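Local coordinates for protein fumarate lyase (Mesorhizobium sp., PDB 3C8T) that belongs to the fumarate lyase family, whose members are largely helical proteins that assemble as tetramers, its precise role being left unassigned, at residues A[156-159]-A[160-164]; A[364-367]-A[368-372]; A[399-402]-A[403-407]; A[415-418]-A[419-422]. All coordinates share one frame; numbering follows the deposited sequence. Where two conformers were deposited one is given.

Contact 1 (A[156-159]-A[160-164])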
loop_
_atom_site.group_PDB
_atom_site.type_symbol
_atom_site.label_atom_id
_atom_site.label_comp_id
_atom_site.label_asym_id
_atom_site.label_seq_id
_atom_site.Cartn_x
_atom_site.Cartn_y
_atom_site.Cartn_z
ATOM N N LEU A 156 -34.628 -4.574 -0.501
ATOM C CA LEU A 156 -35.898 -4.419 0.201
ATOM C C LEU A 156 -36.003 -2.968 0.630
ATOM O O LEU A 156 -35.005 -2.235 0.563
ATOM C CB LEU A 156 -35.983 -5.321 1.438
ATOM C CG LEU A 156 -36.057 -6.854 1.329
ATOM C CD1 LEU A 156 -36.068 -7.474 2.697
ATOM C CD2 LEU A 156 -37.285 -7.368 0.521
ATOM N N PRO A 157 -37.202 -2.528 1.080
ATOM C CA PRO A 157 -37.265 -1.180 1.630
ATOM C C PRO A 157 -36.391 -0.965 2.890
ATOM O O PRO A 157 -36.313 -1.855 3.740
ATOM C CB PRO A 157 -38.750 -1.026 1.977
ATOM C CG PRO A 157 -39.440 -2.028 1.136
ATOM C CD PRO A 157 -38.525 -3.169 1.068
ATOM N N VAL A 158 -35.759 0.203 3.008
ATOM C CA VAL A 158 -35.162 0.645 4.296
ATOM C C VAL A 158 -35.653 2.079 4.573
ATOM O O VAL A 158 -36.490 2.571 3.842
ATOM C CB VAL A 158 -33.582 0.574 4.302
ATOM C CG1 VAL A 158 -33.077 -0.866 4.079
ATOM C CG2 VAL A 158 -32.950 1.565 3.319
ATOM N N THR A 159 -35.183 2.742 5.631
ATOM C CA THR A 159 -35.439 4.189 5.741
ATOM C C THR A 159 -34.117 4.892 5.682
ATOM O O THR A 159 -33.087 4.253 5.918
ATOM C CB THR A 159 -36.189 4.583 7.035
ATOM O OG1 THR A 159 -35.413 4.196 8.156
ATOM C CG2 THR A 159 -37.553 3.903 7.115
ATOM N N PHE A 160 -34.120 6.178 5.333
ATOM C CA PHE A 160 -32.903 6.936 5.301
ATOM C C PHE A 160 -32.309 7.098 6.731
ATOM O O PHE A 160 -31.100 7.094 6.899
ATOM C CB PHE A 160 -33.073 8.270 4.601
ATOM C CG PHE A 160 -31.811 9.099 4.604
ATOM C CD1 PHE A 160 -30.706 8.714 3.840
ATOM C CD2 PHE A 160 -31.688 10.212 5.443
ATOM C CE1 PHE A 160 -29.524 9.422 3.868
ATOM C CE2 PHE A 160 -30.489 10.946 5.488
ATOM C CZ PHE A 160 -29.393 10.540 4.689
ATOM N N GLY A 161 -33.153 7.227 7.756
ATOM C CA GLY A 161 -32.641 7.295 9.138
ATOM C C GLY A 161 -31.926 6.003 9.501
ATOM O O GLY A 161 -30.943 6.019 10.231
ATOM N N TYR A 162 -32.435 4.867 8.997
ATOM C CA TYR A 162 -31.766 3.597 9.176
ATOM C C TYR A 162 -30.331 3.650 8.604
ATOM O O TYR A 162 -29.367 3.334 9.333
ATOM C CB TYR A 162 -32.585 2.415 8.640
ATOM C CG TYR A 162 -31.730 1.149 8.496
ATOM C CD1 TYR A 162 -31.596 0.245 9.543
ATOM C CD2 TYR A 162 -31.017 0.897 7.294
ATOM C CE1 TYR A 162 -30.773 -0.885 9.401
ATOM C CE2 TYR A 162 -30.206 -0.210 7.137
ATOM C CZ TYR A 162 -30.077 -1.096 8.188
ATOM O OH TYR A 162 -29.254 -2.190 8.001
ATOM N N LYS A 163 -30.185 4.083 7.341
ATOM C CA LYS A 163 -28.854 4.316 6.741
ATOM C C LYS A 163 -27.970 5.218 7.585
ATOM O O LYS A 163 -26.806 4.924 7.777
ATOM C CB LYS A 163 -28.951 4.920 5.315
ATOM C CG LYS A 163 -29.393 3.933 4.257
ATOM C CD LYS A 163 -29.137 4.477 2.791
ATOM C CE LYS A 163 -27.639 4.749 2.499
ATOM N NZ LYS A 163 -26.852 3.545 2.953
ATOM N N ALA A 164 -28.504 6.356 8.031
ATOM C CA ALA A 164 -27.723 7.255 8.878
ATOM C C ALA A 164 -27.327 6.585 10.197
ATOM O O ALA A 164 -26.242 6.855 10.723
ATOM C CB ALA A 164 -28.480 8.581 9.128
#
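T159 closes a short strand and, as N-cap, opens the helix that begins at F160, the axes of 157-159 and 160-164 standing 67° apart. Two bonds hold the first turn to the residue before it. Y162 N donates to T159 OG1 over 3.2 Å, while K163 N reaches T159 O in a straighter bond of 165°. OG1 sits between the backbone N and the carbonyl carbon (chi1 60°), which turns the hydroxyl in over the open end of the helix. Threonine suits both halves of its place, a beta-branched residue fit for a strand with an oxygen for the cap. R142 O is a further hydrogen-bond partner of that hydroxyl. The side chains of T159 and Y162 cross at about a right angle, Y162 CB lying 3.4 Å from OG1. V158, one residue earlier, faces the helix, and its CB comes obliquely to the tyrosine ring, 4.0 Å from CD2. K163 bends away at chi3 and chi4, and its NZ forms salt bridges with D251 and with E312 of the second subunit. With its residues buried, the junction has its first-turn N-H groups at Y162 and K163 satisfied by T159, and the lysine charge is probably balanced by the two carboxylates.

Contact 2 (A[364-367]-A[368-372])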
loop_
_atom_site.group_PDB
_atom_site.type_symbol
_atom_site.label_atom_id
_atom_site.label_comp_id
_atom_site.label_asym_id
_atom_site.label_seq_id
_atom_site.Cartn_x
_atom_site.Cartn_y
_atom_site.Cartn_z
ATOM N N ILE A 364 -39.882 -5.047 -5.389
ATOM C CA ILE A 364 -38.989 -4.894 -4.232
ATOM C C ILE A 364 -39.528 -5.523 -2.934
ATOM O O ILE A 364 -38.769 -5.695 -1.983
ATOM C CB ILE A 364 -38.609 -3.374 -4.010
ATOM C CG1 ILE A 364 -37.319 -3.216 -3.173
ATOM C CG2 ILE A 364 -39.812 -2.579 -3.441
ATOM C CD1 ILE A 364 -36.921 -1.787 -2.968
ATOM N N VAL A 365 -40.832 -5.821 -2.896
ATOM C CA VAL A 365 -41.494 -6.481 -1.755
ATOM C C VAL A 365 -42.163 -7.844 -2.141
ATOM O O VAL A 365 -43.039 -8.372 -1.431
ATOM C CB VAL A 365 -42.455 -5.530 -0.952
ATOM C CG1 VAL A 365 -41.638 -4.437 -0.230
ATOM C CG2 VAL A 365 -43.568 -4.894 -1.840
ATOM N N ALA A 366 -41.696 -8.456 -3.231
ATOM C CA ALA A 366 -42.040 -9.856 -3.522
ATOM C C ALA A 366 -41.925 -10.729 -2.261
ATOM O O ALA A 366 -42.828 -11.526 -1.969
ATOM C CB ALA A 366 -41.160 -10.397 -4.623
ATOM N N GLU A 367 -40.817 -10.572 -1.514
ATOM C CA GLU A 367 -40.603 -11.311 -0.250
ATOM C C GLU A 367 -41.796 -11.240 0.731
ATOM O O GLU A 367 -42.128 -12.241 1.372
ATOM C CB GLU A 367 -39.341 -10.813 0.479
ATOM C CG GLU A 367 -38.868 -11.809 1.560
ATOM C CD GLU A 367 -37.837 -11.218 2.548
ATOM O OE1 GLU A 367 -36.642 -11.643 2.493
ATOM O OE2 GLU A 367 -38.224 -10.347 3.385
ATOM N N ALA A 368 -42.413 -10.059 0.861
ATOM C CA ALA A 368 -43.604 -9.876 1.705
ATOM C C ALA A 368 -44.817 -10.726 1.250
ATOM O O ALA A 368 -45.610 -11.177 2.082
ATOM C CB ALA A 368 -43.998 -8.394 1.756
ATOM N N VAL A 369 -45.006 -10.891 -0.065
ATOM C CA VAL A 369 -46.052 -11.801 -0.547
ATOM C C VAL A 369 -45.691 -13.265 -0.214
ATOM O O VAL A 369 -46.537 -13.990 0.313
ATOM C CB VAL A 369 -46.360 -11.609 -2.045
ATOM C CG1 VAL A 369 -47.534 -12.512 -2.494
ATOM C CG2 VAL A 369 -46.632 -10.107 -2.375
ATOM N N MET A 370 -44.450 -13.682 -0.497
ATOM C CA MET A 370 -43.932 -15.009 -0.082
ATOM C C MET A 370 -44.203 -15.308 1.405
ATOM O O MET A 370 -44.814 -16.324 1.736
ATOM C CB MET A 370 -42.424 -15.132 -0.338
ATOM C CG MET A 370 -41.991 -15.197 -1.803
ATOM S SD MET A 370 -40.187 -15.064 -2.067
ATOM C CE MET A 370 -40.145 -14.673 -3.814
ATOM N N MET A 371 -43.747 -14.423 2.292
ATOM C CA MET A 371 -43.985 -14.527 3.747
ATOM C C MET A 371 -45.475 -14.765 4.024
ATOM O O MET A 371 -45.860 -15.632 4.800
ATOM C CB MET A 371 -43.489 -13.244 4.462
ATOM C CG MET A 371 -43.644 -13.184 6.015
ATOM S SD MET A 371 -43.605 -11.493 6.713
ATOM C CE MET A 371 -44.864 -10.700 5.680
ATOM N N ALA A 372 -46.326 -13.972 3.385
ATOM C CA ALA A 372 -47.765 -14.095 3.619
ATOM C C ALA A 372 -48.392 -15.360 3.024
ATOM O O ALA A 372 -49.393 -15.863 3.532
ATOM C CB ALA A 372 -48.496 -12.867 3.102
#
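A366 and M370 lie four residues apart on the first turns of helix 366-377, in the C-terminal, adenylosuccinate-lyase-like part of the chain, with V365 as the N-cap residue. The backbone bonds come first. M370 N donates to A366 O over 3.1 Å, nearly along the C=O axis, and M371 N to E367 O over 2.9 Å at 176°, almost perfectly straight. At the very start the pattern is looser: V365 O receives weak bonds from A368 N and V369 N, and V369 N also has a weak bond to A366 O.

Apolar contacts follow the same spacing. V365 CB lies 4.2 Å from A368 CB, and both side chains touch Y428. Alanine, at 366 and 368, keeps the helix slim where other elements come close: A366 meets V386 and C390 of helix 379-395. V369 presses on L419 and L422 of helix 416-422, a place suited to a compact branched side chain.

The polar group is E367, whose CG is anti to the backbone N (chi1 -164°); its extended chain leads to OE2, which hydrogen-bonds to Y428 OH. E367 also packs on S199 of the second subunit. M370 holds its CG anti to the carbonyl carbon (chi1 -69°), and from there the unbranched chain runs back along the helix until its terminal CE stands 4.5 Å from A366 CB.

Contact 3 (A[399-402]-A[403-407])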
loop_
_atom_site.group_PDB
_atom_site.type_symbol
_atom_site.label_atom_id
_atom_site.label_comp_id
_atom_site.label_asym_id
_atom_site.label_seq_id
_atom_site.Cartn_x
_atom_site.Cartn_y
_atom_site.Cartn_z
ATOM N N GLY A 399 -46.972 -3.862 -13.070
ATOM C CA GLY A 399 -46.730 -4.043 -11.628
ATOM C C GLY A 399 -46.989 -5.451 -11.088
ATOM O O GLY A 399 -47.788 -6.230 -11.633
ATOM N N LEU A 400 -46.310 -5.789 -10.000
ATOM C CA LEU A 400 -46.511 -7.093 -9.397
ATOM C C LEU A 400 -47.961 -7.363 -8.949
ATOM O O LEU A 400 -48.449 -8.489 -9.136
ATOM C CB LEU A 400 -45.509 -7.349 -8.265
ATOM C CG LEU A 400 -45.593 -8.719 -7.560
ATOM C CD1 LEU A 400 -45.283 -9.914 -8.485
ATOM C CD2 LEU A 400 -44.752 -8.757 -6.303
ATOM N N PHE A 401 -48.637 -6.364 -8.366
ATOM C CA PHE A 401 -50.048 -6.545 -7.929
ATOM C C PHE A 401 -50.959 -6.948 -9.105
ATOM O O PHE A 401 -51.775 -7.881 -8.972
ATOM C CB PHE A 401 -50.659 -5.311 -7.223
ATOM C CG PHE A 401 -52.179 -5.398 -7.079
ATOM C CD1 PHE A 401 -52.756 -6.271 -6.159
ATOM C CD2 PHE A 401 -53.030 -4.640 -7.906
ATOM C CE1 PHE A 401 -54.149 -6.403 -6.043
ATOM C CE2 PHE A 401 -54.429 -4.753 -7.801
ATOM C CZ PHE A 401 -54.985 -5.632 -6.867
ATOM N N GLU A 402 -50.802 -6.240 -10.233
ATOM C CA GLU A 402 -51.590 -6.525 -11.425
ATOM C C GLU A 402 -51.330 -7.930 -12.009
ATOM O O GLU A 402 -52.191 -8.483 -12.660
ATOM C CB GLU A 402 -51.429 -5.453 -12.511
ATOM C CG GLU A 402 -51.753 -3.962 -12.131
ATOM C CD GLU A 402 -53.176 -3.671 -11.573
ATOM O OE1 GLU A 402 -53.364 -2.537 -11.035
ATOM O OE2 GLU A 402 -54.104 -4.523 -11.679
ATOM N N VAL A 403 -50.161 -8.512 -11.765
ATOM C CA VAL A 403 -49.924 -9.901 -12.186
ATOM C C VAL A 403 -50.538 -10.854 -11.163
ATOM O O VAL A 403 -51.332 -11.744 -11.529
ATOM C CB VAL A 403 -48.425 -10.203 -12.398
ATOM C CG1 VAL A 403 -48.196 -11.665 -12.758
ATOM C CG2 VAL A 403 -47.841 -9.315 -13.511
ATOM N N LEU A 404 -50.234 -10.638 -9.879
ATOM C CA LEU A 404 -50.632 -11.580 -8.806
ATOM C C LEU A 404 -52.135 -11.749 -8.617
ATOM O O LEU A 404 -52.613 -12.833 -8.265
ATOM C CB LEU A 404 -49.984 -11.209 -7.455
ATOM C CG LEU A 404 -48.459 -11.309 -7.340
ATOM C CD1 LEU A 404 -48.032 -10.874 -5.939
ATOM C CD2 LEU A 404 -47.916 -12.705 -7.705
ATOM N N ARG A 405 -52.858 -10.663 -8.850
ATOM C CA ARG A 405 -54.309 -10.611 -8.725
ATOM C C ARG A 405 -55.026 -11.567 -9.688
ATOM O O ARG A 405 -56.165 -11.953 -9.428
ATOM C CB ARG A 405 -54.796 -9.173 -8.990
ATOM C CG ARG A 405 -55.086 -8.885 -10.471
ATOM C CD ARG A 405 -55.541 -7.461 -10.720
ATOM N NE ARG A 405 -56.791 -7.105 -10.049
ATOM C CZ ARG A 405 -57.333 -5.886 -10.082
ATOM N NH1 ARG A 405 -56.745 -4.899 -10.768
ATOM N NH2 ARG A 405 -58.475 -5.654 -9.430
ATOM N N THR A 406 -54.383 -11.919 -10.803
ATOM C CA THR A 406 -54.995 -12.785 -11.813
ATOM C C THR A 406 -54.595 -14.248 -11.576
ATOM O O THR A 406 -54.985 -15.114 -12.361
ATOM C CB THR A 406 -54.575 -12.413 -13.276
ATOM O OG1 THR A 406 -53.197 -12.725 -13.507
ATOM C CG2 THR A 406 -54.829 -10.948 -13.600
ATOM N N MET A 407 -53.823 -14.504 -10.502
ATOM C CA MET A 407 -53.208 -15.799 -10.243
ATOM C C MET A 407 -53.935 -16.451 -9.055
ATOM O O MET A 407 -53.588 -16.196 -7.905
ATOM C CB MET A 407 -51.687 -15.622 -9.961
ATOM C CG MET A 407 -50.774 -15.429 -11.218
ATOM S SD MET A 407 -48.996 -15.068 -10.913
ATOM C CE MET A 407 -48.423 -16.629 -10.255
#
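Helix 400-404 is a short element of the C-terminal part of this fumarate lyase, with G399 at its N-cap and a type I beta turn from L404 to M407 leading out of it. Residues four apart pair along it: L404 N donates to L400 O over 2.9 Å, and R405 N to F401 O over 3.0 Å. L400 and L404 cross obliquely, CG of L400 lying 3.6 Å from CD1 of L404, the branched ends interlocking as suits two leucines on a buried side.

R405 gathers the polar chemistry. The backbone places its CB over one face of the F401 ring; CG, set between backbone N and carbonyl carbon (chi1 89°), then sends the chain, bent at chi3, alongside E402. NH1 donates to the syn lone pair of E402 OE2 over 2.8 Å, a salt bridge with the acceptor near the guanidinium plane. F401 CE2 comes over a face of the same group, 3.8 Å from NH1, with ring and guanidinium planes 42° apart. T406 folds back so that OG1 donates to V403 O, in the carbonyl plane; the oxygen also accepts from T406 N.

R405 NE forms a second salt bridge, with E416. F401 lies against E416, L419 and R420 of helix 416-422, while V403 and M407 pack on helix 379-395.

Contact 4 (A[415-418]-A[419-422]); sequences GEEA and LRDL
E416 and R420, one turn apart on helix 416-422, bring opposite charges near each other on this short helix of the C-terminal part of the chain. G415 is its N-cap, and the positive phi of 91° there is a conformation that glycine adopts readily. The R420 chain is extended from CG to NE, and E416 OE1 lies obliquely to the guanidinium, 4.3 Å from R420 NH2, too far for a salt bridge. A water bridges the two side chains, donating to E416 OE1 and accepting from R420 NE, and lies in the guanidinium plane. OE2 of E416 is bound elsewhere, in a salt bridge with R405. E417 and D421, both acidic, lie on an exposed side where charge is easily tolerated by solvent. L419 is buried instead, its CG anti to the carbonyl carbon (chi1 -79°), and packs on L404, V410 and L414; L422 rests on A372 and L414. Backbone bonds run between residues four apart: L419 N to G415 O, R420 N to E416 O at 171°, and D421 N to E417 O. In the last of the series L422 N donates to A418 O over 2.9 Å, while L422 CG lies 3.2 Å from the same oxygen.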
loop_
_atom_site.group_PDB
_atom_site.type_symbol
_atom_site.label_atom_id
_atom_site.label_comp_id
_atom_site.label_asym_id
_atom_site.label_seq_id
_atom_site.Cartn_x
_atom_site.Cartn_y
_atom_site.Cartn_z
ATOM N N GLY A 415 -56.509 -12.776 -0.921
ATOM C CA GLY A 415 -57.502 -11.734 -1.126
ATOM C C GLY A 415 -56.770 -10.570 -1.770
ATOM O O GLY A 415 -55.597 -10.334 -1.479
ATOM N N GLU A 416 -57.466 -9.855 -2.642
ATOM C CA GLU A 416 -56.931 -8.716 -3.370
ATOM C C GLU A 416 -56.532 -7.532 -2.496
ATOM O O GLU A 416 -55.556 -6.840 -2.808
ATOM C CB GLU A 416 -57.934 -8.230 -4.405
ATOM C CG GLU A 416 -57.614 -8.687 -5.808
ATOM C CD GLU A 416 -58.316 -7.844 -6.870
ATOM O OE1 GLU A 416 -58.789 -6.735 -6.561
ATOM O OE2 GLU A 416 -58.386 -8.296 -8.035
ATOM N N GLU A 417 -57.293 -7.282 -1.429
ATOM C CA GLU A 417 -56.979 -6.174 -0.527
ATOM C C GLU A 417 -55.598 -6.460 0.113
ATOM O O GLU A 417 -54.691 -5.646 0.027
ATOM C CB GLU A 417 -58.073 -6.021 0.536
ATOM C CG GLU A 417 -58.037 -4.651 1.273
ATOM C CD GLU A 417 -58.435 -3.453 0.360
ATOM O OE1 GLU A 417 -58.131 -2.290 0.730
ATOM O OE2 GLU A 417 -59.048 -3.670 -0.719
ATOM N N ALA A 418 -55.456 -7.628 0.732
ATOM C CA ALA A 418 -54.156 -8.069 1.264
ATOM C C ALA A 418 -53.010 -7.960 0.210
ATOM O O ALA A 418 -51.919 -7.516 0.550
ATOM C CB ALA A 418 -54.252 -9.502 1.804
ATOM N N LEU A 419 -53.280 -8.340 -1.050
ATOM C CA LEU A 419 -52.277 -8.220 -2.127
ATOM C C LEU A 419 -51.831 -6.778 -2.393
ATOM O O LEU A 419 -50.621 -6.526 -2.549
ATOM C CB LEU A 419 -52.757 -8.884 -3.440
ATOM C CG LEU A 419 -52.618 -10.410 -3.489
ATOM C CD1 LEU A 419 -53.182 -10.968 -4.796
ATOM C CD2 LEU A 419 -51.117 -10.828 -3.283
ATOM N N ARG A 420 -52.801 -5.858 -2.450
ATOM C CA ARG A 420 -52.534 -4.417 -2.484
ATOM C C ARG A 420 -51.644 -3.946 -1.322
ATOM O O ARG A 420 -50.676 -3.232 -1.547
ATOM C CB ARG A 420 -53.839 -3.608 -2.461
ATOM C CG ARG A 420 -54.602 -3.742 -3.691
ATOM C CD ARG A 420 -55.809 -2.868 -3.645
ATOM N NE ARG A 420 -56.594 -3.071 -4.855
ATOM C CZ ARG A 420 -56.320 -2.511 -6.029
ATOM N NH1 ARG A 420 -55.273 -1.692 -6.177
ATOM N NH2 ARG A 420 -57.109 -2.774 -7.057
ATOM N N ASP A 421 -51.981 -4.353 -0.097
ATOM C CA ASP A 421 -51.179 -4.019 1.099
ATOM C C ASP A 421 -49.720 -4.586 1.029
ATOM O O ASP A 421 -48.742 -3.881 1.287
ATOM C CB ASP A 421 -51.908 -4.515 2.361
ATOM C CG ASP A 421 -53.206 -3.719 2.654
ATOM O OD1 ASP A 421 -53.373 -2.617 2.058
ATOM O OD2 ASP A 421 -54.046 -4.196 3.482
ATOM N N LEU A 422 -49.602 -5.851 0.653
ATOM C CA LEU A 422 -48.317 -6.564 0.620
ATOM C C LEU A 422 -47.376 -6.086 -0.491
ATOM O O LEU A 422 -46.163 -6.191 -0.355
ATOM C CB LEU A 422 -48.537 -8.076 0.490
ATOM C CG LEU A 422 -49.213 -8.737 1.698
ATOM C CD1 LEU A 422 -49.812 -10.090 1.312
ATOM C CD2 LEU A 422 -48.237 -8.866 2.863
HETATM O O HOH W 1 -58.858 -4.580 -4.830
#

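In the fold
Contact 1 is buried at a strand-to-helix junction, whereas contact 4 is a surface contact; contact 2 is partly buried and contact 3 buried. Contacts 2, 3 and 4 share one cluster of short C-terminal helices, their centres about 10 to 13 Å apart, where V369 meets L404 and L422. Contact 1 belongs to a different part of the chain but touches contact 2, with P157 packed on V365 and L156 against I364. Both of these reach the second subunit, while contacts 3 and 4 touch no other chain. A hydroxyl cap marks contact 1, backbone bonds and small apolar side chains contact 2, and charge contacts 3 and 4, which R405 and E416 join.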